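Local coordinates for protein aldehyde dehydrogenase (Listeria monocytogenes, PDB 3K9D) that probably oxidises aldehydes or related oxo compounds with NAD or NADP as electron acceptor, as a member of the aldehyde dehydrogenase family, at residues A[33-44]-A[129-137]; A[101-112]-A[438-449]. All coordinates share one frame; numbering follows the deposited sequence.

How the contacts relate
Contact 1 pairs two helices of the NAD(P)-binding-type domain expected of this family, and contact 2 pairs two strands of the arm that extends from it to the second subunit; their centres lie about 19 Å apart, on the same side of the chain's centre. The join is direct. Asn137, just after the helix end in contact 1, probably hydrogen-bonds with OD1 to Gly110 N, 2.9 Å away, and with ND2 to Leu439 O, also at 2.9 Å, thus touching both segments of contact 2, 101-112 and 438-449. Along the sequence the four segments alternate, with strand 102-116 followed by helix 121-134. No ligand lies in either contact.

Contact 1: A[33-44]-A[129-137]; sequences QQQIDTIVKAIA and TLISIKAGN
Asp37 OD1 is gripped by two donors, Lys134 NZ at 2.8 Å in a salt bridge across the helices and Gln33 NE2 at 3.0 Å from one turn earlier. They arrive from opposite faces of the carboxylate: the ammonium stands 42° above its plane, whereas the amide comes on the syn side. With chi1 at -176°, the Gln33 chain starts out away from its own N, and the bend at chi2 returns NE2 to OD1; its OE1 is held by Thr90 N. Lys134 NZ also bonds to the carbonyls of Ile85 and Met88.

Beyond this polar end the helices run nearly antiparallel, at 172° with their axes 9.3 Å apart, and pack through branched side chains. Leu130 CD2 is set against the turn around Val40, 3.2 Å from Val40 O and also against Ala44 CB and Ile43 CG2. Ile133 CG2 meets Ile39 CG2 at 3.8 Å, the two side chains crossing at about a right angle, while Ile43 CD1 touches both Thr129 CG2 and Ile133 CG1. Ile36 CG2 rests 3.5 Å from Ile133 O near the C-terminal end of helix 121-134, where Gly136, at positive phi, closes a Schellman motif.

With its ammonium shared among a carboxylate and two carbonyls, buried Lys134 probably keeps its charge, and the salt bridge would tie one end of an otherwise apolar interface.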
loop_
_atom_site.group_PDB
_atom_site.type_symbol
_atom_site.label_atom_id
_atom_site.label_comp_id
_atom_site.label_asym_id
_atom_site.label_seq_id
_atom_site.Cartn_x
_atom_site.Cartn_y
_atom_site.Cartn_z
ATOM N N GLN A 33 18.099 8.360 -14.953
ATOM C CA GLN A 33 18.459 8.295 -13.524
ATOM C C GLN A 33 19.459 9.395 -13.170
ATOM O O GLN A 33 19.358 10.016 -12.115
ATOM C CB GLN A 33 19.035 6.925 -13.145
ATOM C CG GLN A 33 19.338 6.758 -11.637
ATOM C CD GLN A 33 18.091 6.538 -10.802
ATOM O OE1 GLN A 33 17.423 5.507 -10.929
ATOM N NE2 GLN A 33 17.765 7.503 -9.939
ATOM N N GLN A 34 20.414 9.611 -14.069
ATOM C CA GLN A 34 21.421 10.667 -13.953
ATOM C C GLN A 34 20.799 12.063 -13.830
ATOM O O GLN A 34 21.091 12.781 -12.873
ATOM C CB GLN A 34 22.399 10.597 -15.126
ATOM C CG GLN A 34 23.391 9.410 -15.069
ATOM C CD GLN A 34 22.834 8.073 -15.609
ATOM O OE1 GLN A 34 21.636 7.933 -15.896
ATOM N NE2 GLN A 34 23.723 7.085 -15.746
ATOM N N GLN A 35 19.921 12.419 -14.771
ATOM C CA GLN A 35 19.176 13.687 -14.726
ATOM C C GLN A 35 18.328 13.886 -13.454
ATOM O O GLN A 35 18.369 14.962 -12.843
ATOM C CB GLN A 35 18.324 13.854 -15.976
ATOM C CG GLN A 35 19.103 14.319 -17.216
ATOM C CD GLN A 35 18.339 14.092 -18.511
ATOM O OE1 GLN A 35 18.473 14.847 -19.470
ATOM N NE2 GLN A 35 17.543 13.049 -18.546
ATOM N N ILE A 36 17.582 12.856 -13.051
ATOM C CA ILE A 36 16.852 12.867 -11.758
ATOM C C ILE A 36 17.759 13.128 -10.539
ATOM O O ILE A 36 17.448 13.993 -9.697
ATOM C CB ILE A 36 16.018 11.539 -11.553
ATOM C CG1 ILE A 36 14.833 11.466 -12.538
ATOM C CG2 ILE A 36 15.637 11.291 -10.054
ATOM C CD1 ILE A 36 13.621 12.345 -12.237
ATOM N N ASP A 37 18.874 12.390 -10.464
ATOM C CA ASP A 37 19.782 12.435 -9.315
ATOM C C ASP A 37 20.483 13.773 -9.175
ATOM O O ASP A 37 20.781 14.195 -8.051
ATOM C CB ASP A 37 20.812 11.296 -9.359
ATOM C CG ASP A 37 20.188 9.931 -9.111
ATOM O OD1 ASP A 37 19.040 9.881 -8.613
ATOM O OD2 ASP A 37 20.840 8.907 -9.426
ATOM N N THR A 38 20.739 14.420 -10.315
ATOM C CA THR A 38 21.222 15.795 -10.373
ATOM C C THR A 38 20.275 16.785 -9.680
ATOM O O THR A 38 20.716 17.646 -8.932
ATOM C CB THR A 38 21.486 16.218 -11.850
ATOM O OG1 THR A 38 22.613 15.489 -12.353
ATOM C CG2 THR A 38 21.786 17.710 -11.976
ATOM N N ILE A 39 18.979 16.648 -9.928
ATOM C CA ILE A 39 17.960 17.476 -9.284
ATOM C C ILE A 39 17.859 17.180 -7.783
ATOM O O ILE A 39 17.808 18.108 -6.981
ATOM C CB ILE A 39 16.585 17.276 -9.968
ATOM C CG1 ILE A 39 16.623 17.819 -11.394
ATOM C CG2 ILE A 39 15.456 17.931 -9.157
ATOM C CD1 ILE A 39 15.683 17.069 -12.355
ATOM N N VAL A 40 17.831 15.892 -7.431
ATOM C CA VAL A 40 17.806 15.406 -6.040
ATOM C C VAL A 40 18.959 16.021 -5.209
ATOM O O VAL A 40 18.737 16.532 -4.107
ATOM C CB VAL A 40 17.878 13.853 -6.018
ATOM C CG1 VAL A 40 18.279 13.300 -4.638
ATOM C CG2 VAL A 40 16.537 13.253 -6.456
ATOM N N LYS A 41 20.168 15.987 -5.768
ATOM C CA LYS A 41 21.362 16.566 -5.135
ATOM C C LYS A 41 21.235 18.081 -4.943
ATOM O O LYS A 41 21.651 18.616 -3.908
ATOM C CB LYS A 41 22.614 16.178 -5.945
ATOM C CG LYS A 41 23.869 17.081 -5.810
ATOM C CD LYS A 41 24.764 16.695 -4.654
ATOM C CE LYS A 41 26.232 16.856 -5.025
ATOM N NZ LYS A 41 26.637 18.283 -5.234
ATOM N N ALA A 42 20.640 18.761 -5.923
ATOM C CA ALA A 42 20.403 20.207 -5.839
ATOM C C ALA A 42 19.397 20.569 -4.744
ATOM O O ALA A 42 19.529 21.613 -4.097
ATOM C CB ALA A 42 19.932 20.737 -7.156
ATOM N N ILE A 43 18.395 19.708 -4.551
ATOM C CA ILE A 43 17.392 19.877 -3.495
ATOM C C ILE A 43 18.044 19.694 -2.125
ATOM O O ILE A 43 17.825 20.498 -1.194
ATOM C CB ILE A 43 16.182 18.887 -3.688
ATOM C CG1 ILE A 43 15.407 19.253 -4.949
ATOM C CG2 ILE A 43 15.254 18.891 -2.479
ATOM C CD1 ILE A 43 14.467 18.135 -5.506
ATOM N N ALA A 44 18.862 18.649 -2.025
ATOM C CA ALA A 44 19.572 18.329 -0.797
ATOM C C ALA A 44 20.528 19.452 -0.410
ATOM O O ALA A 44 20.585 19.843 0.760
ATOM C CB ALA A 44 20.321 17.018 -0.943
ATOM N N THR A 129 10.143 15.789 -0.563
ATOM C CA THR A 129 10.501 16.289 -1.877
ATOM C C THR A 129 11.582 15.394 -2.467
ATOM O O THR A 129 11.413 14.857 -3.560
ATOM C CB THR A 129 10.984 17.741 -1.815
ATOM O OG1 THR A 129 9.917 18.584 -1.384
ATOM C CG2 THR A 129 11.453 18.222 -3.198
ATOM N N LEU A 130 12.660 15.206 -1.708
ATOM C CA LEU A 130 13.798 14.390 -2.118
ATOM C C LEU A 130 13.411 12.985 -2.525
ATOM O O LEU A 130 13.852 12.505 -3.566
ATOM C CB LEU A 130 14.811 14.290 -0.980
ATOM C CG LEU A 130 15.760 15.457 -0.767
ATOM C CD1 LEU A 130 16.312 15.365 0.621
ATOM C CD2 LEU A 130 16.860 15.448 -1.791
ATOM N N ILE A 131 12.589 12.327 -1.709
ATOM C CA ILE A 131 12.163 10.954 -2.019
ATOM C C ILE A 131 11.144 10.833 -3.185
ATOM O O ILE A 131 11.238 9.906 -3.989
ATOM C CB ILE A 131 11.745 10.150 -0.736
ATOM C CG1 ILE A 131 10.488 10.735 -0.070
ATOM C CG2 ILE A 131 12.932 10.106 0.255
ATOM C CD1 ILE A 131 9.858 9.836 0.947
ATOM N N SER A 132 10.209 11.781 -3.284
ATOM C CA SER A 132 9.249 11.822 -4.398
ATOM C C SER A 132 9.937 12.084 -5.727
ATOM O O SER A 132 9.753 11.327 -6.683
ATOM C CB SER A 132 8.163 12.876 -4.174
ATOM O OG SER A 132 7.468 12.633 -2.962
ATOM N N ILE A 133 10.744 13.144 -5.775
ATOM C CA ILE A 133 11.522 13.496 -6.967
ATOM C C ILE A 133 12.488 12.372 -7.369
ATOM O O ILE A 133 12.617 12.063 -8.567
ATOM C CB ILE A 133 12.277 14.854 -6.787
ATOM C CG1 ILE A 133 11.288 16.031 -6.686
ATOM C CG2 ILE A 133 13.285 15.076 -7.909
ATOM C CD1 ILE A 133 10.650 16.465 -8.020
ATOM N N LYS A 134 13.117 11.738 -6.372
ATOM C CA LYS A 134 14.010 10.575 -6.587
ATOM C C LYS A 134 13.332 9.433 -7.338
ATOM O O LYS A 134 13.970 8.754 -8.152
ATOM C CB LYS A 134 14.556 10.046 -5.252
ATOM C CG LYS A 134 15.483 8.828 -5.341
ATOM C CD LYS A 134 16.741 9.086 -6.166
ATOM C CE LYS A 134 17.514 7.795 -6.367
ATOM N NZ LYS A 134 18.976 7.947 -6.638
ATOM N N ALA A 135 12.044 9.236 -7.069
ATOM C CA ALA A 135 11.272 8.176 -7.717
ATOM C C ALA A 135 10.549 8.635 -8.999
ATOM O O ALA A 135 9.810 7.854 -9.614
ATOM C CB ALA A 135 10.307 7.541 -6.712
ATOM N N GLY A 136 10.785 9.891 -9.402
ATOM C CA GLY A 136 10.262 10.444 -10.664
ATOM C C GLY A 136 8.868 11.048 -10.577
ATOM O O GLY A 136 8.167 11.164 -11.593
ATOM N N ASN A 137 8.481 11.449 -9.366
ATOM C CA ASN A 137 7.145 11.988 -9.078
ATOM C C ASN A 137 7.181 13.494 -8.900
ATOM O O ASN A 137 8.209 14.041 -8.528
ATOM C CB ASN A 137 6.639 11.430 -7.742
ATOM C CG ASN A 137 6.575 9.922 -7.706
ATOM O OD1 ASN A 137 5.719 9.301 -8.348
ATOM N ND2 ASN A 137 7.456 9.322 -6.921
#

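Contact 2: A[101-112]-A[438-449]; sequences KVMEVAVPLGVV and NLFNIRRIATGV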
loop_
_atom_site.group_PDB
_atom_site.type_symbol
_atom_site.label_atom_id
_atom_site.label_comp_id
_atom_site.label_asym_id
_atom_site.label_seq_id
_atom_site.Cartn_x
_atom_site.Cartn_y
_atom_site.Cartn_z
ATOM N N LYS A 101 12.876 -15.032 -17.525
ATOM C CA LYS A 101 12.427 -14.218 -18.667
ATOM C C LYS A 101 11.435 -13.147 -18.229
ATOM O O LYS A 101 10.364 -12.989 -18.811
ATOM C CB LYS A 101 11.901 -15.087 -19.814
ATOM C CG LYS A 101 13.001 -15.695 -20.649
ATOM C CD LYS A 101 12.446 -16.676 -21.674
ATOM C CE LYS A 101 12.670 -18.120 -21.233
ATOM N NZ LYS A 101 14.073 -18.577 -21.500
ATOM N N VAL A 102 11.818 -12.429 -17.169
ATOM C CA VAL A 102 11.020 -11.357 -16.578
ATOM C C VAL A 102 11.916 -10.122 -16.361
ATOM O O VAL A 102 12.932 -10.195 -15.669
ATOM C CB VAL A 102 10.399 -11.771 -15.210
ATOM C CG1 VAL A 102 9.589 -10.616 -14.597
ATOM C CG2 VAL A 102 9.522 -13.011 -15.330
ATOM N N MET A 103 11.530 -8.999 -16.960
ATOM C CA MET A 103 12.207 -7.724 -16.748
ATOM C C MET A 103 11.373 -6.879 -15.799
ATOM O O MET A 103 10.147 -7.023 -15.762
ATOM C CB MET A 103 12.381 -6.980 -18.078
ATOM C CG MET A 103 12.999 -7.821 -19.194
ATOM S SD MET A 103 13.607 -6.839 -20.583
ATOM C CE MET A 103 12.092 -6.297 -21.368
ATOM N N GLU A 104 12.029 -6.007 -15.035
ATOM C CA GLU A 104 11.338 -5.099 -14.108
ATOM C C GLU A 104 11.706 -3.643 -14.387
ATOM O O GLU A 104 12.881 -3.310 -14.576
ATOM C CB GLU A 104 11.639 -5.448 -12.638
ATOM C CG GLU A 104 11.210 -6.839 -12.224
ATOM C CD GLU A 104 11.318 -7.097 -10.733
ATOM O OE1 GLU A 104 11.389 -6.136 -9.933
ATOM O OE2 GLU A 104 11.314 -8.288 -10.357
ATOM N N VAL A 105 10.684 -2.787 -14.409
ATOM C CA VAL A 105 10.805 -1.369 -14.753
ATOM C C VAL A 105 10.088 -0.565 -13.677
ATOM O O VAL A 105 8.928 -0.838 -13.363
ATOM C CB VAL A 105 10.161 -1.053 -16.157
ATOM C CG1 VAL A 105 10.094 0.469 -16.441
ATOM C CG2 VAL A 105 10.908 -1.755 -17.283
ATOM N N ALA A 106 10.786 0.421 -13.111
ATOM C CA ALA A 106 10.201 1.345 -12.155
ATOM C C ALA A 106 9.230 2.313 -12.837
ATOM O O ALA A 106 9.548 2.937 -13.865
ATOM C CB ALA A 106 11.300 2.104 -11.439
ATOM N N VAL A 107 8.039 2.424 -12.268
ATOM C CA VAL A 107 7.023 3.339 -12.773
ATOM C C VAL A 107 6.684 4.316 -11.670
ATOM O O VAL A 107 6.182 3.896 -10.628
ATOM C CB VAL A 107 5.729 2.584 -13.183
ATOM C CG1 VAL A 107 4.684 3.551 -13.688
ATOM C CG2 VAL A 107 6.026 1.570 -14.248
ATOM N N PRO A 108 6.943 5.621 -11.889
ATOM C CA PRO A 108 6.615 6.643 -10.889
ATOM C C PRO A 108 5.115 6.656 -10.610
ATOM O O PRO A 108 4.323 6.408 -11.523
ATOM C CB PRO A 108 7.012 7.952 -11.576
ATOM C CG PRO A 108 8.000 7.566 -12.600
ATOM C CD PRO A 108 7.541 6.221 -13.097
ATOM N N LEU A 109 4.741 6.914 -9.357
ATOM C CA LEU A 109 3.335 6.964 -8.964
ATOM C C LEU A 109 2.597 8.090 -9.702
ATOM O O LEU A 109 1.477 7.892 -10.168
ATOM C CB LEU A 109 3.177 7.068 -7.426
ATOM C CG LEU A 109 2.915 5.816 -6.567
ATOM C CD1 LEU A 109 3.588 4.548 -7.116
ATOM C CD2 LEU A 109 3.205 5.996 -5.051
ATOM N N GLY A 110 3.242 9.242 -9.859
ATOM C CA GLY A 110 2.577 10.413 -10.408
ATOM C C GLY A 110 2.672 11.642 -9.531
ATOM O O GLY A 110 3.768 12.061 -9.163
ATOM N N VAL A 111 1.537 12.261 -9.221
ATOM C CA VAL A 111 1.554 13.462 -8.367
ATOM C C VAL A 111 1.273 13.054 -6.916
ATOM O O VAL A 111 0.190 12.544 -6.606
ATOM C CB VAL A 111 0.506 14.515 -8.802
ATOM C CG1 VAL A 111 0.560 15.745 -7.893
ATOM C CG2 VAL A 111 0.701 14.907 -10.243
ATOM N N VAL A 112 2.266 13.265 -6.055
ATOM C CA VAL A 112 2.198 12.939 -4.633
ATOM C C VAL A 112 1.525 14.092 -3.873
ATOM O O VAL A 112 1.776 15.268 -4.160
ATOM C CB VAL A 112 3.632 12.667 -4.055
ATOM C CG1 VAL A 112 3.593 12.259 -2.593
ATOM C CG2 VAL A 112 4.339 11.569 -4.849
ATOM N N ASN A 438 8.772 3.160 -1.813
ATOM C CA ASN A 438 7.332 3.232 -1.557
ATOM C C ASN A 438 6.614 4.184 -2.515
ATOM O O ASN A 438 5.403 4.421 -2.386
ATOM C CB ASN A 438 7.074 3.699 -0.124
ATOM C CG ASN A 438 7.799 2.857 0.901
ATOM O OD1 ASN A 438 8.912 3.179 1.291
ATOM N ND2 ASN A 438 7.184 1.762 1.318
ATOM N N LEU A 439 7.376 4.758 -3.445
ATOM C CA LEU A 439 6.884 5.810 -4.328
ATOM C C LEU A 439 7.132 5.521 -5.807
ATOM O O LEU A 439 7.142 6.430 -6.638
ATOM C CB LEU A 439 7.470 7.169 -3.925
ATOM C CG LEU A 439 7.022 7.616 -2.525
ATOM C CD1 LEU A 439 8.014 8.608 -1.974
ATOM C CD2 LEU A 439 5.575 8.183 -2.530
ATOM N N PHE A 440 7.365 4.252 -6.113
ATOM C CA PHE A 440 7.220 3.757 -7.483
ATOM C C PHE A 440 6.582 2.375 -7.486
ATOM O O PHE A 440 6.728 1.615 -6.518
ATOM C CB PHE A 440 8.522 3.832 -8.327
ATOM C CG PHE A 440 9.643 2.945 -7.857
ATOM C CD1 PHE A 440 9.762 1.637 -8.318
ATOM C CD2 PHE A 440 10.614 3.435 -6.993
ATOM C CE1 PHE A 440 10.812 0.821 -7.894
ATOM C CE2 PHE A 440 11.672 2.633 -6.568
ATOM C CZ PHE A 440 11.769 1.323 -7.009
ATOM N N ASN A 441 5.847 2.087 -8.564
ATOM C CA ASN A 441 5.328 0.759 -8.849
ATOM C C ASN A 441 6.353 0.015 -9.698
ATOM O O ASN A 441 7.122 0.629 -10.426
ATOM C CB ASN A 441 4.020 0.834 -9.655
ATOM C CG ASN A 441 2.849 1.378 -8.869
ATOM O OD1 ASN A 441 2.112 2.220 -9.383
ATOM N ND2 ASN A 441 2.630 0.875 -7.645
ATOM N N ILE A 442 6.344 -1.310 -9.623
ATOM C CA ILE A 442 7.140 -2.118 -10.536
ATOM C C ILE A 442 6.275 -2.698 -11.667
ATOM O O ILE A 442 5.301 -3.414 -11.415
ATOM C CB ILE A 442 7.905 -3.219 -9.786
ATOM C CG1 ILE A 442 8.871 -2.569 -8.771
ATOM C CG2 ILE A 442 8.601 -4.170 -10.756
ATOM C CD1 ILE A 442 10.215 -3.247 -8.615
ATOM N N ARG A 443 6.629 -2.361 -12.901
ATOM C CA ARG A 443 6.071 -3.022 -14.090
ATOM C C ARG A 443 6.919 -4.241 -14.464
ATOM O O ARG A 443 8.137 -4.133 -14.619
ATOM C CB ARG A 443 5.999 -2.047 -15.264
ATOM C CG ARG A 443 5.709 -2.677 -16.629
ATOM C CD ARG A 443 5.936 -1.678 -17.764
ATOM N NE ARG A 443 5.248 -0.408 -17.517
ATOM C CZ ARG A 443 5.743 0.795 -17.799
ATOM N NH1 ARG A 443 6.955 0.923 -18.324
ATOM N NH2 ARG A 443 5.028 1.881 -17.527
ATOM N N ARG A 444 6.265 -5.387 -14.619
ATOM C CA ARG A 444 6.941 -6.607 -15.033
ATOM C C ARG A 444 6.606 -7.035 -16.446
ATOM O O ARG A 444 5.437 -7.093 -16.840
ATOM C CB ARG A 444 6.671 -7.737 -14.053
ATOM C CG ARG A 444 7.307 -7.482 -12.706
ATOM C CD ARG A 444 6.441 -8.019 -11.636
ATOM N NE ARG A 444 6.908 -7.683 -10.294
ATOM C CZ ARG A 444 6.313 -6.803 -9.500
ATOM N NH1 ARG A 444 5.245 -6.128 -9.922
ATOM N NH2 ARG A 444 6.786 -6.597 -8.278
ATOM N N ILE A 445 7.651 -7.324 -17.211
ATOM C CA ILE A 445 7.509 -7.684 -18.612
ATOM C C ILE A 445 7.959 -9.125 -18.699
ATOM O O ILE A 445 9.122 -9.426 -18.434
ATOM C CB ILE A 445 8.356 -6.768 -19.543
ATOM C CG1 ILE A 445 7.972 -5.306 -19.331
ATOM C CG2 ILE A 445 8.195 -7.169 -21.019
ATOM C CD1 ILE A 445 8.776 -4.582 -18.256
ATOM N N ALA A 446 7.021 -10.007 -19.037
ATOM C CA ALA A 446 7.247 -11.444 -18.949
ATOM C C ALA A 446 6.940 -12.164 -20.249
ATOM O O ALA A 446 5.910 -11.904 -20.875
ATOM C CB ALA A 446 6.427 -12.032 -17.822
ATOM N N THR A 447 7.846 -13.073 -20.618
ATOM C CA THR A 447 7.762 -13.901 -21.821
ATOM C C THR A 447 7.177 -15.272 -21.503
ATOM O O THR A 447 7.535 -15.874 -20.490
ATOM C CB THR A 447 9.174 -14.077 -22.447
ATOM O OG1 THR A 447 9.745 -12.785 -22.689
ATOM C CG2 THR A 447 9.135 -14.861 -23.757
ATOM N N GLY A 448 6.287 -15.758 -22.378
ATOM C CA GLY A 448 5.712 -17.093 -22.260
ATOM C C GLY A 448 6.736 -18.204 -22.192
ATOM O O GLY A 448 7.678 -18.247 -22.986
ATOM N N VAL A 449 6.557 -19.083 -21.214
ATOM C CA VAL A 449 7.447 -20.228 -21.008
ATOM C C VAL A 449 6.675 -21.558 -21.110
ATOM O O VAL A 449 7.268 -22.642 -21.098
ATOM C CB VAL A 449 8.224 -20.125 -19.648
ATOM C CG1 VAL A 449 9.231 -18.957 -19.673
ATOM C CG2 VAL A 449 7.269 -19.986 -18.461
HETATM O O HOH W 1 10.475 -10.589 -20.885
#
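Backbone bonding between Val107 and Asn441 is reciprocal: Val107 N reaches Asn441 O at 2.7 Å, and Asn441 N returns a bond to Val107 O. The Val105-Arg443 and Met103-Ile445 pairs repeat this pattern, which identifies them as antiparallel hydrogen-bonded pairs. A further bond, Thr447 N to Lys101 O at 3.1 Å, is nearly straight (167° at the hydrogen). A water donates to Lys101 O and Ile445 O and also bonds to Thr447 OG1. Between the hydrogen-bonded pairs, CA-H groups approach carbonyls, as where Val102 CA lies 3.3 Å from Ile445 O.

Together with strand 92-97 on the other side of 102-116, this pairing makes a three-stranded antiparallel arm, consistent with the oligomerisation arm of aldehyde dehydrogenases, and residues 444-447 also pair in parallel with a strand of the second subunit, carrying the sheet across the dimer interface.

Apolar contacts divide between the two faces. On the Val105 face, Val105 CG2 meets Ile445 CD1 at 3.7 Å, and Met103 CE touches Ile445 CG2. On the other, a chi1 of 66° sets the CD1 side of the Phe440 ring against Ala106 CB, 3.5 Å from Phe440 CD1.

Of the charged side chains, Arg443 has Val107 CG2 over one guanidinium face, 3.4 Å from NH2, while its NH1 and NE bond to Ala389 O and Val394 O, both of the second subunit. Ile442 CG2 covers one face of the Arg444 guanidinium over its centre. Glu104 and Arg444 run side by side without a salt bridge, being paired instead with Lys95 and with Asp432 of the second subunit respectively.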